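Local coordinates for allophycocyanin beta-18 subunit apoprotein (Chroococcidiopsis thermalis PCC 7203, PDB 6HRK), which carries a bilin, here biliverdin IX alpha, and serves as an artificial far-red fluorescent biliprotein engineered from a far-red-induced allophycocyanin subunit, at residues Met56-Leu60 / Ser100-Met104; Cys63-Ile67 / Phe122-Phe127; Val21-Ala25 / Leu103-Val108. The protein carries 18 engineered substitutions. All blocks are in the same frame, centred on the assembly; numbering follows the deposited sequence.

Interaction 1: residues Met56-Leu60 / Ser100-Met104. With BLA (biliverdine IX alpha), chain E.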
loop_
_atom_site.group_PDB
_atom_site.type_symbol
_atom_site.label_atom_id
_atom_site.label_comp_id
_atom_site.label_asym_id
_atom_site.label_seq_id
_atom_site.Cartn_x
_atom_site.Cartn_y
_atom_site.Cartn_z
ATOM N N MET A 56 -2.209 -5.510 2.403
ATOM C CA MET A 56 -1.600 -4.183 2.542
ATOM C C MET A 56 -0.093 -4.272 2.767
ATOM O O MET A 56 0.664 -3.477 2.205
ATOM C CB MET A 56 -2.251 -3.400 3.679
ATOM C CG MET A 56 -3.651 -2.926 3.346
ATOM S SD MET A 56 -4.451 -2.123 4.742
ATOM C CE MET A 56 -3.477 -0.624 4.868
ATOM N N ASN A 57 0.333 -5.247 3.569
ATOM C CA ASN A 57 1.753 -5.516 3.767
ATOM C C ASN A 57 2.437 -5.933 2.461
ATOM O O ASN A 57 3.542 -5.478 2.190
ATOM C CB ASN A 57 1.976 -6.572 4.856
ATOM C CG ASN A 57 3.394 -6.565 5.394
ATOM N N TYR A 58 1.779 -6.774 1.655
ATOM C CA TYR A 58 2.291 -7.116 0.313
ATOM C C TYR A 58 2.503 -5.880 -0.569
ATOM O O TYR A 58 3.518 -5.784 -1.259
ATOM C CB TYR A 58 1.354 -8.077 -0.444
ATOM C CG TYR A 58 1.369 -9.534 -0.023
ATOM C CD1 TYR A 58 2.563 -10.209 0.226
ATOM C CD2 TYR A 58 0.178 -10.258 0.064
ATOM C CE1 TYR A 58 2.566 -11.549 0.586
ATOM C CE2 TYR A 58 0.172 -11.598 0.422
ATOM C CZ TYR A 58 1.368 -12.239 0.683
ATOM O OH TYR A 58 1.361 -13.568 1.032
ATOM N N PHE A 59 1.547 -4.951 -0.555
ATOM C CA PHE A 59 1.624 -3.763 -1.412
ATOM C C PHE A 59 2.723 -2.791 -0.976
ATOM O O PHE A 59 3.459 -2.284 -1.821
ATOM C CB PHE A 59 0.268 -3.050 -1.504
ATOM C CG PHE A 59 -0.774 -3.825 -2.271
ATOM C CD1 PHE A 59 -0.546 -4.209 -3.592
ATOM C CD2 PHE A 59 -1.993 -4.163 -1.682
ATOM C CE1 PHE A 59 -1.501 -4.921 -4.303
ATOM C CE2 PHE A 59 -2.953 -4.874 -2.391
ATOM C CZ PHE A 59 -2.708 -5.253 -3.703
ATOM N N LEU A 60 2.833 -2.544 0.329
ATOM C CA LEU A 60 3.936 -1.748 0.885
ATOM C C LEU A 60 5.298 -2.400 0.621
ATOM O O LEU A 60 6.281 -1.708 0.343
ATOM C CB LEU A 60 3.745 -1.551 2.392
ATOM C CG LEU A 60 4.751 -0.658 3.135
ATOM C CD1 LEU A 60 4.665 0.782 2.653
ATOM C CD2 LEU A 60 4.515 -0.738 4.636
ATOM N N SER A 100 -6.088 2.476 0.606
ATOM C CA SER A 100 -5.186 1.870 1.600
ATOM C C SER A 100 -3.711 2.023 1.219
ATOM O O SER A 100 -2.874 2.303 2.078
ATOM C CB SER A 100 -5.530 0.392 1.819
ATOM O OG SER A 100 -5.415 -0.356 0.623
ATOM N N ILE A 101 -3.414 1.858 -0.070
ATOM C CA ILE A 101 -2.068 2.069 -0.611
ATOM C C ILE A 101 -1.693 3.554 -0.528
ATOM O O ILE A 101 -0.611 3.896 -0.052
ATOM C CB ILE A 101 -1.956 1.536 -2.064
ATOM C CG1 ILE A 101 -2.091 0.007 -2.072
ATOM C CG2 ILE A 101 -0.633 1.933 -2.713
ATOM C CD1 ILE A 101 -2.533 -0.567 -3.401
ATOM N N GLN A 102 -2.598 4.424 -0.967
ATOM C CA GLN A 102 -2.363 5.872 -0.927
ATOM C C GLN A 102 -2.274 6.422 0.505
ATOM O O GLN A 102 -1.599 7.425 0.740
ATOM C CB GLN A 102 -3.444 6.626 -1.719
ATOM C CG GLN A 102 -3.500 6.319 -3.216
ATOM C CD GLN A 102 -2.415 7.015 -4.023
ATOM O OE1 GLN A 102 -1.316 7.265 -3.529
ATOM N NE2 GLN A 102 -2.721 7.321 -5.281
ATOM N N LEU A 103 -2.959 5.774 1.448
ATOM C CA LEU A 103 -2.821 6.084 2.875
ATOM C C LEU A 103 -1.437 5.693 3.370
ATOM O O LEU A 103 -0.772 6.485 4.040
ATOM C CB LEU A 103 -3.885 5.360 3.712
ATOM C CG LEU A 103 -5.309 5.922 3.656
ATOM C CD1 LEU A 103 -6.298 4.901 4.196
ATOM C CD2 LEU A 103 -5.417 7.232 4.423
ATOM N N MET A 104 -1.015 4.470 3.035
ATOM C CA MET A 104 0.329 3.973 3.368
ATOM C C MET A 104 1.439 4.842 2.773
ATOM O O MET A 104 2.493 4.985 3.388
ATOM C CB MET A 104 0.508 2.506 2.941
ATOM C CG MET A 104 -0.143 1.504 3.887
ATOM S SD MET A 104 0.239 -0.227 3.533
ATOM C CE MET A 104 -0.416 -0.396 1.874
HETATM C CHA BLA E . -7.581 -12.727 -0.933
HETATM N NA BLA E . -5.583 -11.312 -1.827
HETATM C C1A BLA E . -6.376 -12.410 -1.791
HETATM C C2A BLA E . -5.866 -13.372 -2.803
HETATM C C3A BLA E . -4.773 -12.777 -3.411
HETATM C C4A BLA E . -4.597 -11.449 -2.754
HETATM C CMA BLA E . -3.939 -13.383 -4.512
HETATM C CAA BLA E . -6.458 -14.735 -3.107
HETATM C CBA BLA E . -5.544 -15.885 -2.690
HETATM C CGA BLA E . -5.136 -15.792 -1.240
HETATM O O1A BLA E . -4.020 -15.301 -0.972
HETATM O O2A BLA E . -5.923 -16.208 -0.366
HETATM C CHB BLA E . -3.556 -10.385 -3.063
HETATM N NB BLA E . -1.618 -12.086 -2.938
HETATM C C1B BLA E . -2.110 -10.837 -3.172
HETATM C C2B BLA E . -1.070 -9.957 -3.539
HETATM C C3B BLA E . 0.139 -10.647 -3.551
HETATM C C4B BLA E . -0.297 -12.003 -3.160
HETATM C CMB BLA E . -1.250 -8.494 -3.863
HETATM O OB BLA E . 0.606 -13.166 -3.011
HETATM C CAB BLA E . 1.513 -10.098 -3.893
HETATM C CBB BLA E . 2.641 -10.961 -3.369
HETATM N NC BLA E . -7.466 -7.003 0.082
HETATM C C1C BLA E . -6.998 -5.758 0.006
HETATM C C2C BLA E . -7.792 -4.888 0.932
HETATM C C3C BLA E . -8.178 -5.945 1.954
HETATM C C4C BLA E . -8.474 -7.193 1.103
HETATM C CMC BLA E . -6.998 -3.720 1.505
HETATM O OC BLA E . -6.043 -5.377 -0.651
HETATM C CAC BLA E . -9.207 -5.511 3.010
HETATM C CBC BLA E . -10.607 -5.371 2.464
HETATM C CHD BLA E . -8.261 -8.478 1.890
HETATM N ND BLA E . -7.685 -10.453 0.352
HETATM C C1D BLA E . -8.487 -9.835 1.266
HETATM C C2D BLA E . -9.578 -10.769 1.648
HETATM C C3D BLA E . -9.354 -11.972 0.824
HETATM C C4D BLA E . -8.131 -11.697 0.030
HETATM C CMD BLA E . -10.698 -10.542 2.629
HETATM C CAD BLA E . -10.181 -13.234 0.802
HETATM C CBD BLA E . -11.430 -13.073 -0.046
HETATM C CGD BLA E . -12.222 -14.350 0.067
HETATM O O1D BLA E . -12.253 -15.110 -0.921
HETATM O O2D BLA E . -12.806 -14.600 1.145
#
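Met104 reaches across from helix 94-115 and lays its thioether along segment 56-60 of helix 46-69, covering more of the interface than any other residue here. Its sulfur rests against Leu60, SD to CB 3.9 Å, while the terminal methyl CE turns back over the start of the facing segment and lies 4.0 Å from Met56 CB. That turn comes from the bend at the last torsion (chi3 -61°) after an extended middle torsion, so that CE also comes near the carbonyl oxygen of Met56, an oxygen already hydrogen-bonded to the backbone N of Leu60. Met56 answers in kind: the two methionines cross at a slant, and its own bent end carries Met56 CE to 3.8 Å from Ser100 CB. Unbranched and flexible, methionine suits a buried seam where the axes of the two segments are 10.1 Å apart and cross at -54°. The CD1 methyl of Ile101 sits over one face of the Phe59 ring, 4.1 Å from the centroid and 19° off the normal, a CH-pi contact. The far end of the same ring meets the bilin: CZ is 3.6 Å from methyl CMB, and the lactam oxygen OC of the chromophore lies at the ring edge, in its plane. The Ser100 hydroxyl is hydrogen-bonded to the carbonyl of Thr97, which makes a small polar residue tolerable beside the Met56 chain; Tyr58 turns the other way and lays a ring face over the bilin. Within the globin-like helical fold, helix 18-32 touches Met56 and Met104 through Ala25, while helix 125-134 packs against Phe59, Leu60 and Ile101 through Phe127 and Ile130.

Interaction 2: residues Cys63-Ile67 / Phe122-Phe127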
loop_
_atom_site.group_PDB
_atom_site.type_symbol
_atom_site.label_atom_id
_atom_site.label_comp_id
_atom_site.label_asym_id
_atom_site.label_seq_id
_atom_site.Cartn_x
_atom_site.Cartn_y
_atom_site.Cartn_z
ATOM N N CYS A 63 6.291 -1.755 -2.882
ATOM C CA CYS A 63 6.685 -0.346 -2.999
ATOM C C CYS A 63 8.108 -0.079 -2.496
ATOM O O CYS A 63 8.853 0.672 -3.131
ATOM C CB CYS A 63 5.686 0.573 -2.274
ATOM S SG CYS A 63 4.040 0.657 -3.028
ATOM N N SER A 64 8.482 -0.686 -1.369
ATOM C CA SER A 64 9.839 -0.546 -0.819
ATOM C C SER A 64 10.898 -1.056 -1.793
ATOM O O SER A 64 11.878 -0.360 -2.074
ATOM C CB SER A 64 9.972 -1.302 0.501
ATOM O OG SER A 64 9.054 -0.827 1.464
ATOM N N TYR A 65 10.684 -2.274 -2.291
ATOM C CA TYR A 65 11.548 -2.884 -3.310
ATOM C C TYR A 65 11.598 -2.046 -4.591
ATOM O O TYR A 65 12.670 -1.847 -5.156
ATOM C CB TYR A 65 11.080 -4.316 -3.629
ATOM C CG TYR A 65 11.734 -4.943 -4.842
ATOM C CD1 TYR A 65 13.122 -4.989 -4.969
ATOM C CD2 TYR A 65 10.962 -5.494 -5.867
ATOM C CE1 TYR A 65 13.722 -5.559 -6.085
ATOM C CE2 TYR A 65 11.552 -6.069 -6.983
ATOM C CZ TYR A 65 12.929 -6.100 -7.090
ATOM O OH TYR A 65 13.509 -6.672 -8.194
ATOM N N ALA A 66 10.438 -1.562 -5.035
ATOM C CA ALA A 66 10.349 -0.717 -6.225
ATOM C C ALA A 66 11.194 0.556 -6.111
ATOM O O ALA A 66 11.851 0.947 -7.077
ATOM C CB ALA A 66 8.899 -0.364 -6.515
ATOM N N ILE A 67 11.179 1.185 -4.935
ATOM C CA ILE A 67 11.993 2.385 -4.671
ATOM C C ILE A 67 13.487 2.040 -4.617
ATOM O O ILE A 67 14.304 2.783 -5.153
ATOM C CB ILE A 67 11.558 3.110 -3.370
ATOM C CG1 ILE A 67 10.133 3.665 -3.512
ATOM C CG2 ILE A 67 12.509 4.256 -3.023
ATOM C CD1 ILE A 67 9.409 3.851 -2.193
ATOM N N PHE A 122 10.115 10.962 -5.392
ATOM C CA PHE A 122 10.354 9.594 -5.915
ATOM C C PHE A 122 9.660 8.443 -5.163
ATOM O O PHE A 122 9.362 7.408 -5.763
ATOM C CB PHE A 122 11.867 9.307 -5.993
ATOM C CG PHE A 122 12.545 9.189 -4.648
ATOM C CD1 PHE A 122 12.633 7.956 -4.001
ATOM C CD2 PHE A 122 13.110 10.304 -4.034
ATOM C CE1 PHE A 122 13.258 7.843 -2.766
ATOM C CE2 PHE A 122 13.737 10.197 -2.800
ATOM C CZ PHE A 122 13.811 8.965 -2.164
ATOM N N VAL A 123 9.439 8.618 -3.860
ATOM C CA VAL A 123 8.722 7.639 -3.025
ATOM C C VAL A 123 7.287 7.369 -3.498
ATOM O O VAL A 123 6.800 6.249 -3.350
ATOM C CB VAL A 123 8.752 8.067 -1.527
ATOM C CG1 VAL A 123 7.722 7.330 -0.671
ATOM C CG2 VAL A 123 10.148 7.841 -0.970
ATOM N N ASP A 124 6.630 8.381 -4.063
ATOM C CA ASP A 124 5.238 8.266 -4.529
ATOM C C ASP A 124 5.032 7.193 -5.610
ATOM O O ASP A 124 4.035 6.467 -5.589
ATOM C CB ASP A 124 4.744 9.618 -5.075
ATOM C CG ASP A 124 4.662 10.706 -4.005
ATOM O OD1 ASP A 124 5.270 10.553 -2.923
ATOM O OD2 ASP A 124 3.986 11.727 -4.257
ATOM N N GLU A 125 5.989 7.103 -6.533
ATOM C CA GLU A 125 5.864 6.317 -7.777
ATOM C C GLU A 125 5.164 4.939 -7.680
ATOM O O GLU A 125 4.134 4.742 -8.329
ATOM C CB GLU A 125 7.243 6.205 -8.460
ATOM C CG GLU A 125 7.365 5.106 -9.503
ATOM C CD GLU A 125 8.651 5.174 -10.296
ATOM O OE1 GLU A 125 9.617 5.848 -9.877
ATOM O OE2 GLU A 125 8.684 4.515 -11.348
ATOM N N PRO A 126 5.719 3.985 -6.898
ATOM C CA PRO A 126 5.100 2.650 -6.846
ATOM C C PRO A 126 3.779 2.568 -6.069
ATOM O O PRO A 126 3.046 1.589 -6.229
ATOM C CB PRO A 126 6.172 1.804 -6.165
ATOM C CG PRO A 126 6.886 2.763 -5.286
ATOM C CD PRO A 126 6.940 4.040 -6.074
ATOM N N PHE A 127 3.491 3.567 -5.232
ATOM C CA PHE A 127 2.192 3.674 -4.556
ATOM C C PHE A 127 1.138 4.129 -5.558
ATOM O O PHE A 127 0.070 3.526 -5.654
ATOM C CB PHE A 127 2.248 4.654 -3.378
ATOM C CG PHE A 127 3.089 4.181 -2.224
ATOM C CD1 PHE A 127 4.453 4.422 -2.197
ATOM C CD2 PHE A 127 2.512 3.512 -1.152
ATOM C CE1 PHE A 127 5.235 3.998 -1.132
ATOM C CE2 PHE A 127 3.283 3.084 -0.081
ATOM C CZ PHE A 127 4.648 3.325 -0.072
#
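Cys63 lies over the middle of the Phe127 ring. Its SG is 3.6 Å from the ring centroid and only 7° off the normal, a cysteine sulfur-aromatic contact, and CB of the same residue adds a CH-pi contact toward the CE1-CZ side of the face. A thiol is compact and polarisable enough to sit over the face of a ring in the buried interior. Ile67 meets that ring at its edge, through CD1, and is the residue most enclosed by the facing segment. Its two branches divide the work: with CG2 anti to the backbone N, that methyl points into the edge of the Phe122 ring, 3.7 Å from CE1 and near the ring plane, whereas CD1 reaches Val123 and its carbonyl. Pro126 crosses Ile67 at about a right angle, its CG 3.8 Å from Ile67 CG1, and offers CB to the methyl of Ala66. The rigid proline ring and the short alanine together let the backbones approach closely, with the CA atoms of Cys63 and Pro126 5.1 Å apart. Shrinking Phe127 to an alanine would probably leave the Cys63 sulfur without its aromatic face and open a gap beside Ile67. The contact joins helix 46-69 to the segment leading into helix 125-134; helix 94-115 touches Phe127 through Ile101 and Lys105 and Val123 through Leu112, and helix 4-16 touches Phe122 and Val123.

Interaction 3: residues Val21-Ala25 / Leu103-Val108. Engineered in segment 21-25: Val21 (natural residue Ile). Engineered in segment 103-108: Lys106 (natural residue Asn).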
loop_
_atom_site.group_PDB
_atom_site.type_symbol
_atom_site.label_atom_id
_atom_site.label_comp_id
_atom_site.label_asym_id
_atom_site.label_seq_id
_atom_site.Cartn_x
_atom_site.Cartn_y
_atom_site.Cartn_z
ATOM N N VAL A 21 2.977 1.266 10.049
ATOM C CA VAL A 21 2.453 1.932 8.840
ATOM C C VAL A 21 1.174 1.250 8.336
ATOM O O VAL A 21 0.229 1.935 7.942
ATOM C CB VAL A 21 3.521 2.004 7.708
ATOM C CG1 VAL A 21 2.907 2.360 6.355
ATOM C CG2 VAL A 21 4.608 3.011 8.066
ATOM N N VAL A 22 1.156 -0.085 8.356
ATOM C CA VAL A 22 -0.028 -0.859 7.972
ATOM C C VAL A 22 -1.142 -0.600 8.986
ATOM O O VAL A 22 -2.187 -0.063 8.625
ATOM C CB VAL A 22 0.273 -2.379 7.856
ATOM C CG1 VAL A 22 -1.006 -3.188 7.647
ATOM C CG2 VAL A 22 1.247 -2.649 6.713
ATOM N N LYS A 23 -0.893 -0.944 10.250
ATOM C CA LYS A 23 -1.879 -0.770 11.338
ATOM C C LYS A 23 -2.460 0.649 11.428
ATOM O O LYS A 23 -3.647 0.814 11.717
ATOM C CB LYS A 23 -1.286 -1.191 12.699
ATOM C CG LYS A 23 -1.562 -2.641 13.097
ATOM C CD LYS A 23 -1.051 -3.659 12.086
ATOM C CE LYS A 23 -1.416 -5.083 12.488
ATOM N NZ LYS A 23 -2.882 -5.359 12.422
ATOM N N THR A 24 -1.625 1.656 11.178
ATOM C CA THR A 24 -2.064 3.053 11.120
ATOM C C THR A 24 -2.929 3.318 9.880
ATOM O O THR A 24 -3.933 4.031 9.964
ATOM C CB THR A 24 -0.857 4.022 11.111
ATOM O OG1 THR A 24 0.013 3.721 12.209
ATOM C CG2 THR A 24 -1.311 5.480 11.211
ATOM N N ALA A 25 -2.527 2.754 8.739
ATOM C CA ALA A 25 -3.272 2.898 7.482
ATOM C C ALA A 25 -4.637 2.206 7.498
ATOM O O ALA A 25 -5.608 2.761 6.978
ATOM C CB ALA A 25 -2.446 2.389 6.308
ATOM N N LEU A 103 -2.959 5.774 1.448
ATOM C CA LEU A 103 -2.821 6.084 2.875
ATOM C C LEU A 103 -1.437 5.693 3.370
ATOM O O LEU A 103 -0.772 6.485 4.040
ATOM C CB LEU A 103 -3.885 5.360 3.712
ATOM C CG LEU A 103 -5.309 5.922 3.656
ATOM C CD1 LEU A 103 -6.298 4.901 4.196
ATOM C CD2 LEU A 103 -5.417 7.232 4.423
ATOM N N MET A 104 -1.015 4.470 3.035
ATOM C CA MET A 104 0.329 3.973 3.368
ATOM C C MET A 104 1.439 4.842 2.773
ATOM O O MET A 104 2.493 4.985 3.388
ATOM C CB MET A 104 0.508 2.506 2.941
ATOM C CG MET A 104 -0.143 1.504 3.887
ATOM S SD MET A 104 0.239 -0.227 3.533
ATOM C CE MET A 104 -0.416 -0.396 1.874
ATOM N N LYS A 105 1.203 5.420 1.592
ATOM C CA LYS A 105 2.102 6.447 1.040
ATOM C C LYS A 105 2.219 7.621 2.014
ATOM O O LYS A 105 3.325 8.024 2.373
ATOM C CB LYS A 105 1.604 6.953 -0.321
ATOM C CG LYS A 105 2.502 7.999 -0.977
ATOM C CD LYS A 105 2.023 8.374 -2.371
ATOM C CE LYS A 105 0.822 9.303 -2.338
ATOM N NZ LYS A 105 0.374 9.658 -3.715
ATOM N N LYS A 106 1.069 8.147 2.434
ATOM C CA LYS A 106 1.000 9.285 3.356
ATOM C C LYS A 106 1.692 9.022 4.693
ATOM O O LYS A 106 2.393 9.897 5.200
ATOM C CB LYS A 106 -0.458 9.686 3.606
ATOM N N ILE A 107 1.507 7.824 5.252
ATOM C CA ILE A 107 2.126 7.470 6.541
ATOM C C ILE A 107 3.652 7.367 6.397
ATOM O O ILE A 107 4.386 7.787 7.294
ATOM C CB ILE A 107 1.557 6.157 7.156
ATOM C CG1 ILE A 107 0.019 6.181 7.254
ATOM C CG2 ILE A 107 2.147 5.905 8.543
ATOM C CD1 ILE A 107 -0.579 7.468 7.787
ATOM N N VAL A 108 4.116 6.815 5.274
ATOM C CA VAL A 108 5.553 6.744 4.966
ATOM C C VAL A 108 6.147 8.145 4.777
ATOM O O VAL A 108 7.229 8.426 5.288
ATOM C CB VAL A 108 5.834 5.844 3.730
ATOM C CG1 VAL A 108 7.275 5.980 3.242
ATOM C CG2 VAL A 108 5.544 4.389 4.066
#
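Val21, an engineered replacement for isoleucine, spreads its two methyls over segment 103-108. CG2 meets Ile107 CG2 at 3.8 Å as the two side chains run antiparallel past each other, while CG1, anti to the backbone N (chi1 166°), faces the CG of Met104 and the CG2 of Val108, each at 4.0 Å. A turn further along, Ala25 puts its methyl 3.5 Å from Met104 CG; so small a side chain suits the place where the two backbones come close, the CA atoms of Ala25 and Met104 being 5.6 Å apart. Val22 CG2 flanks the Met104 sulfur. These apolar contacts join helices 18-32 and 94-115, whose segments cross at 124° with axes 9.1 Å apart, two members of the globin-like helical fold of the phycobilisome proteins. Thr24, partly exposed, turns its methyl CG2 to Ile107 CD1, 4.0 Å away, and spends its hydroxyl on a hydrogen bond to the Glu20 carbonyl of its own helix. The carbonyl oxygen of Ala25 is met by a hydrocarbon group, the CD1 of Leu103, whose side chain also packs against Gln28 and Leu29 farther down helix 18-32.

Interactions 1 and 3 share Leu103 and Met104 and have centres 7 Å apart, so one stretch of helix 94-115 is packed by helices 18-32 and 46-69 together. The join is direct: Met56 CE lies 3.5 Å from Ala25 CB, and Leu60 CD2 lies 3.9 Å from Val21 CG1. Interaction 2, farther along helix 46-69, has its centre 11 Å from that of interaction 1, and the two meet through Phe127, whose CZ is 3.7 Å from Leu60 CD1. Only interaction 1 contributes residues to the biliverdin pocket; the side chains of Met104 and Cys63 stay about 7 Å and 11 Å from the chromophore, and interactions 2 and 3 are buried contacts away from it.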